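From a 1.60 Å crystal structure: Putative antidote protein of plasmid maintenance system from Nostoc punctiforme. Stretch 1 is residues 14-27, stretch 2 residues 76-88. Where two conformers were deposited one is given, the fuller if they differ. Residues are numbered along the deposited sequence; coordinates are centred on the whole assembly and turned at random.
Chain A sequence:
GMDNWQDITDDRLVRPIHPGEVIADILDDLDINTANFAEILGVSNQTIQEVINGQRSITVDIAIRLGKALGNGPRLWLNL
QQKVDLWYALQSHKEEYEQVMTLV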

# COMPACT_ATOMS: atom_id res chain seq x y z
N VAL A 14 2.38 2.24 -16.82
CA VAL A 14 2.83 1.27 -15.79
C VAL A 14 2.91 1.96 -14.41
O VAL A 14 3.99 2.38 -13.95
CB VAL A 14 4.18 0.63 -16.18
N ARG A 15 1.75 2.07 -13.78
CA ARG A 15 1.67 2.61 -12.41
C ARG A 15 2.20 1.55 -11.47
O ARG A 15 2.14 0.35 -11.78
CB ARG A 15 0.22 2.99 -12.01
CG ARG A 15 -0.76 1.83 -11.91
N PRO A 16 2.75 1.99 -10.34
CA PRO A 16 3.25 1.05 -9.35
C PRO A 16 2.13 0.20 -8.80
O PRO A 16 0.95 0.58 -8.81
CB PRO A 16 3.83 1.97 -8.27
CG PRO A 16 3.00 3.24 -8.36
CD PRO A 16 2.81 3.39 -9.86
N ILE A 17 2.52 -0.99 -8.34
CA ILE A 17 1.59 -1.88 -7.62
C ILE A 17 1.51 -1.42 -6.18
O ILE A 17 2.54 -1.37 -5.49
CB ILE A 17 2.03 -3.33 -7.69
CG1 ILE A 17 2.35 -3.77 -9.13
CG2 ILE A 17 0.90 -4.21 -7.08
CD1 ILE A 17 2.77 -5.24 -9.30
N HIS A 18 0.31 -0.97 -5.74
CA HIS A 18 0.07 -0.51 -4.32
C HIS A 18 0.13 -1.77 -3.48
O HIS A 18 -0.29 -2.85 -3.93
CB HIS A 18 -1.32 0.20 -4.05
CG HIS A 18 -1.44 0.92 -2.70
ND1 HIS A 18 -1.18 2.27 -2.57
CD2 HIS A 18 -1.84 0.50 -1.46
CE1 HIS A 18 -1.37 2.64 -1.31
NE2 HIS A 18 -1.79 1.58 -0.63
N PRO A 19 0.65 -1.62 -2.27
CA PRO A 19 0.61 -2.72 -1.29
C PRO A 19 -0.79 -3.27 -1.11
O PRO A 19 -0.99 -4.48 -0.93
CB PRO A 19 1.09 -2.06 0.00
CG PRO A 19 1.88 -0.88 -0.45
CD PRO A 19 1.43 -0.47 -1.78
N GLY A 20 -1.76 -2.39 -1.15
CA GLY A 20 -3.14 -2.76 -0.95
C GLY A 20 -3.66 -3.72 -2.00
O GLY A 20 -4.49 -4.56 -1.73
N GLU A 21 -3.14 -3.54 -3.21
CA GLU A 21 -3.55 -4.39 -4.32
C GLU A 21 -3.01 -5.80 -4.12
O GLU A 21 -3.70 -6.82 -4.41
CB GLU A 21 -3.09 -3.83 -5.66
CG GLU A 21 -3.77 -2.51 -6.00
CD GLU A 21 -3.25 -1.87 -7.29
OE1 GLU A 21 -2.06 -1.48 -7.38
OE2 GLU A 21 -4.07 -1.75 -8.21
N VAL A 22 -1.81 -5.86 -3.56
CA VAL A 22 -1.18 -7.16 -3.30
C VAL A 22 -1.93 -7.86 -2.18
O VAL A 22 -2.25 -9.07 -2.27
CB VAL A 22 0.30 -7.05 -2.94
CG1 VAL A 22 0.91 -8.45 -2.66
CG2 VAL A 22 1.05 -6.33 -4.13
N ILE A 23 -2.26 -7.10 -1.15
CA ILE A 23 -3.04 -7.65 -0.04
C ILE A 23 -4.39 -8.20 -0.54
O ILE A 23 -4.77 -9.29 -0.19
CB ILE A 23 -3.21 -6.63 1.13
CG1 ILE A 23 -1.85 -6.41 1.79
CG2 ILE A 23 -4.26 -7.10 2.13
CD1 ILE A 23 -1.82 -5.20 2.63
N ALA A 24 -5.10 -7.40 -1.31
CA ALA A 24 -6.45 -7.81 -1.80
C ALA A 24 -6.35 -9.14 -2.55
O ALA A 24 -7.21 -10.04 -2.42
CB ALA A 24 -7.02 -6.73 -2.71
N ASP A 25 -5.30 -9.24 -3.35
CA ASP A 25 -5.07 -10.45 -4.17
C ASP A 25 -4.81 -11.66 -3.26
O ASP A 25 -5.27 -12.76 -3.54
CB ASP A 25 -3.95 -10.24 -5.12
CG ASP A 25 -3.81 -11.38 -6.12
OD1 ASP A 25 -4.75 -11.59 -6.93
OD2 ASP A 25 -2.77 -12.03 -6.02
N ILE A 26 -3.98 -11.45 -2.22
CA ILE A 26 -3.70 -12.52 -1.25
C ILE A 26 -5.01 -12.99 -0.61
O ILE A 26 -5.26 -14.18 -0.46
CB ILE A 26 -2.68 -12.03 -0.19
CG1 ILE A 26 -1.30 -11.85 -0.85
CG2 ILE A 26 -2.63 -12.98 1.00
CD1 ILE A 26 -0.26 -11.08 0.06
N LEU A 27 -5.83 -12.04 -0.19
CA LEU A 27 -7.03 -12.39 0.58
C LEU A 27 -7.95 -13.17 -0.38
O LEU A 27 -8.65 -14.11 0.02
CB LEU A 27 -7.70 -11.12 1.12
CG LEU A 27 -6.87 -10.36 2.17
CD1 LEU A 27 -7.71 -9.33 2.96
CD2 LEU A 27 -6.15 -11.31 3.14
N LEU A 76 9.72 -6.24 2.04
CA LEU A 76 8.92 -6.42 0.80
C LEU A 76 7.81 -5.35 0.74
O LEU A 76 7.61 -4.58 -0.21
CB LEU A 76 8.31 -7.80 0.74
CG LEU A 76 7.51 -8.13 -0.49
CD1 LEU A 76 7.58 -9.69 -0.69
CD2 LEU A 76 6.05 -7.64 -0.38
N TRP A 77 7.19 -5.19 1.88
CA TRP A 77 6.02 -4.31 2.04
C TRP A 77 6.41 -2.81 2.02
O TRP A 77 5.70 -1.98 1.43
CB TRP A 77 5.24 -4.67 3.34
CG TRP A 77 4.70 -6.02 3.19
CD1 TRP A 77 5.20 -7.20 3.73
CD2 TRP A 77 3.62 -6.42 2.33
NE1 TRP A 77 4.47 -8.27 3.30
CE2 TRP A 77 3.49 -7.84 2.44
CE3 TRP A 77 2.75 -5.73 1.49
CZ2 TRP A 77 2.55 -8.53 1.73
CZ3 TRP A 77 1.80 -6.41 0.82
CH2 TRP A 77 1.71 -7.80 0.93
N LEU A 78 7.49 -2.50 2.75
CA LEU A 78 8.02 -1.14 2.77
C LEU A 78 8.52 -0.75 1.38
O LEU A 78 8.33 0.38 0.97
CB LEU A 78 9.09 -1.01 3.84
CG LEU A 78 8.55 -1.14 5.28
CD1 LEU A 78 9.78 -1.29 6.23
CD2 LEU A 78 7.69 0.06 5.68
N ASN A 79 9.10 -1.71 0.68
CA ASN A 79 9.62 -1.44 -0.69
C ASN A 79 8.46 -1.12 -1.60
O ASN A 79 8.52 -0.18 -2.40
CB ASN A 79 10.46 -2.59 -1.21
CG ASN A 79 11.85 -2.67 -0.53
OD1 ASN A 79 12.30 -1.71 0.10
ND2 ASN A 79 12.54 -3.83 -0.68
N LEU A 80 7.40 -1.90 -1.51
CA LEU A 80 6.15 -1.63 -2.26
C LEU A 80 5.66 -0.19 -2.01
O LEU A 80 5.42 0.57 -2.94
CB LEU A 80 5.02 -2.64 -2.01
CG LEU A 80 5.24 -4.00 -2.57
CD1 LEU A 80 4.15 -4.91 -2.03
CD2 LEU A 80 5.23 -3.97 -4.14
N GLN A 81 5.60 0.19 -0.76
CA GLN A 81 5.09 1.48 -0.38
C GLN A 81 6.05 2.58 -0.87
O GLN A 81 5.59 3.60 -1.34
CB GLN A 81 4.89 1.59 1.14
CG GLN A 81 4.26 2.90 1.51
CD GLN A 81 2.84 3.00 1.02
OE1 GLN A 81 1.99 2.15 1.32
NE2 GLN A 81 2.56 4.02 0.21
N GLN A 82 7.36 2.39 -0.72
CA GLN A 82 8.32 3.42 -1.13
C GLN A 82 8.19 3.69 -2.60
O GLN A 82 8.24 4.84 -3.04
CB GLN A 82 9.74 2.99 -0.80
CG GLN A 82 10.82 4.03 -1.13
N LYS A 83 7.98 2.63 -3.36
CA LYS A 83 7.87 2.78 -4.85
C LYS A 83 6.65 3.58 -5.23
O LYS A 83 6.68 4.43 -6.14
CB LYS A 83 7.84 1.42 -5.56
CG LYS A 83 9.22 0.86 -5.66
CD LYS A 83 9.20 -0.52 -6.25
CE LYS A 83 10.59 -0.97 -6.62
NZ LYS A 83 11.22 0.04 -7.52
N VAL A 84 5.57 3.33 -4.52
CA VAL A 84 4.34 4.12 -4.67
C VAL A 84 4.57 5.59 -4.32
O VAL A 84 4.13 6.50 -5.06
CB VAL A 84 3.17 3.56 -3.80
CG1 VAL A 84 1.98 4.54 -3.79
CG2 VAL A 84 2.76 2.23 -4.37
N ASP A 85 5.21 5.81 -3.20
CA ASP A 85 5.44 7.16 -2.67
C ASP A 85 6.23 7.95 -3.70
O ASP A 85 5.92 9.13 -3.98
CB ASP A 85 6.16 7.16 -1.33
CG ASP A 85 5.34 6.55 -0.23
OD1 ASP A 85 4.13 6.42 -0.44
OD2 ASP A 85 5.93 6.25 0.81
N LEU A 86 7.26 7.30 -4.23
CA LEU A 86 8.12 7.99 -5.19
C LEU A 86 7.35 8.29 -6.47
O LEU A 86 7.46 9.40 -7.04
CB LEU A 86 9.38 7.19 -5.48
CG LEU A 86 10.36 7.77 -6.49
CD1 LEU A 86 10.86 9.13 -6.03
CD2 LEU A 86 11.49 6.78 -6.68
N TRP A 87 6.54 7.35 -6.91
CA TRP A 87 5.80 7.53 -8.16
C TRP A 87 4.89 8.73 -8.06
O TRP A 87 4.81 9.59 -8.96
CB TRP A 87 4.99 6.29 -8.52
CG TRP A 87 4.35 6.36 -9.90
CD1 TRP A 87 4.94 6.05 -11.09
CD2 TRP A 87 3.00 6.70 -10.20
NE1 TRP A 87 4.04 6.18 -12.11
CE2 TRP A 87 2.84 6.59 -11.59
CE3 TRP A 87 1.90 7.08 -9.43
CZ2 TRP A 87 1.64 6.84 -12.23
CZ3 TRP A 87 0.71 7.35 -10.07
CH2 TRP A 87 0.59 7.22 -11.46
N TYR A 88 4.20 8.83 -6.95
CA TYR A 88 3.29 9.94 -6.74
C TYR A 88 4.07 11.24 -6.57
O TYR A 88 3.61 12.29 -7.00
CB TYR A 88 2.32 9.71 -5.59
CG TYR A 88 1.32 8.66 -6.00
CD1 TYR A 88 1.02 8.48 -7.35
CD2 TYR A 88 0.70 7.81 -5.08
CE1 TYR A 88 0.13 7.51 -7.78
CE2 TYR A 88 -0.21 6.84 -5.50
CZ TYR A 88 -0.49 6.69 -6.86
OH TYR A 88 -1.38 5.73 -7.32
O HOH W 1 4.94 -0.51 -5.53

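What anchors the loop of the first stretch to the helix of the second? Pro16, whose CA-to-CB bond points toward that helix, lays its ring on the indole of Trp87. Its CD sits 3.4 Å from the centroid of the five-membered ring of Trp87, almost on the ring normal, a CH-pi contact that suits proline because the CD hydrogens, next to the ring nitrogen, are slightly polarised. Arg15 lies over the same indole, its CB 4.1 Å from CZ2 of Trp87. Along the helix, CB of Pro16 also meets CG2 of Val84 at 4.1 Å.

How does the first helix begin against its partner? Pro19 follows the N-cap residue His18, a place where proline costs no backbone hydrogen bond, and its compact ring fills a hole formed by Trp77, Leu80, Gln81 and Val84. CG of Pro19 is 3.9 Å from CB of Leu80, while its CD is 4.0 Å from CG2 of Val84. The backbone N of His18 is held by OE1 of Glu21 at 2.9 Å, on a side chain that stays out of the contact.

What does Trp77 contribute? Its CA-to-CB bond points sideways, but the m rotamer brings the far end of the buried indole to the first helix. There CH2 of Trp77 meets CG1 of Val22 at 3.7 Å and CD1 of Ile26 at 3.9 Å, the latter at the ring edge; CZ3 lies 3.8 Å from CG1 of Ile23. One broad ring thus serves three branched aliphatic side chains.

Is there any polar link? No direct hydrogen bond joins the modelled atoms, so packing dominates. One water bridges the backbones, donating to O of Ile17 at 2.5 Å and to O of Leu80 at 2.8 Å.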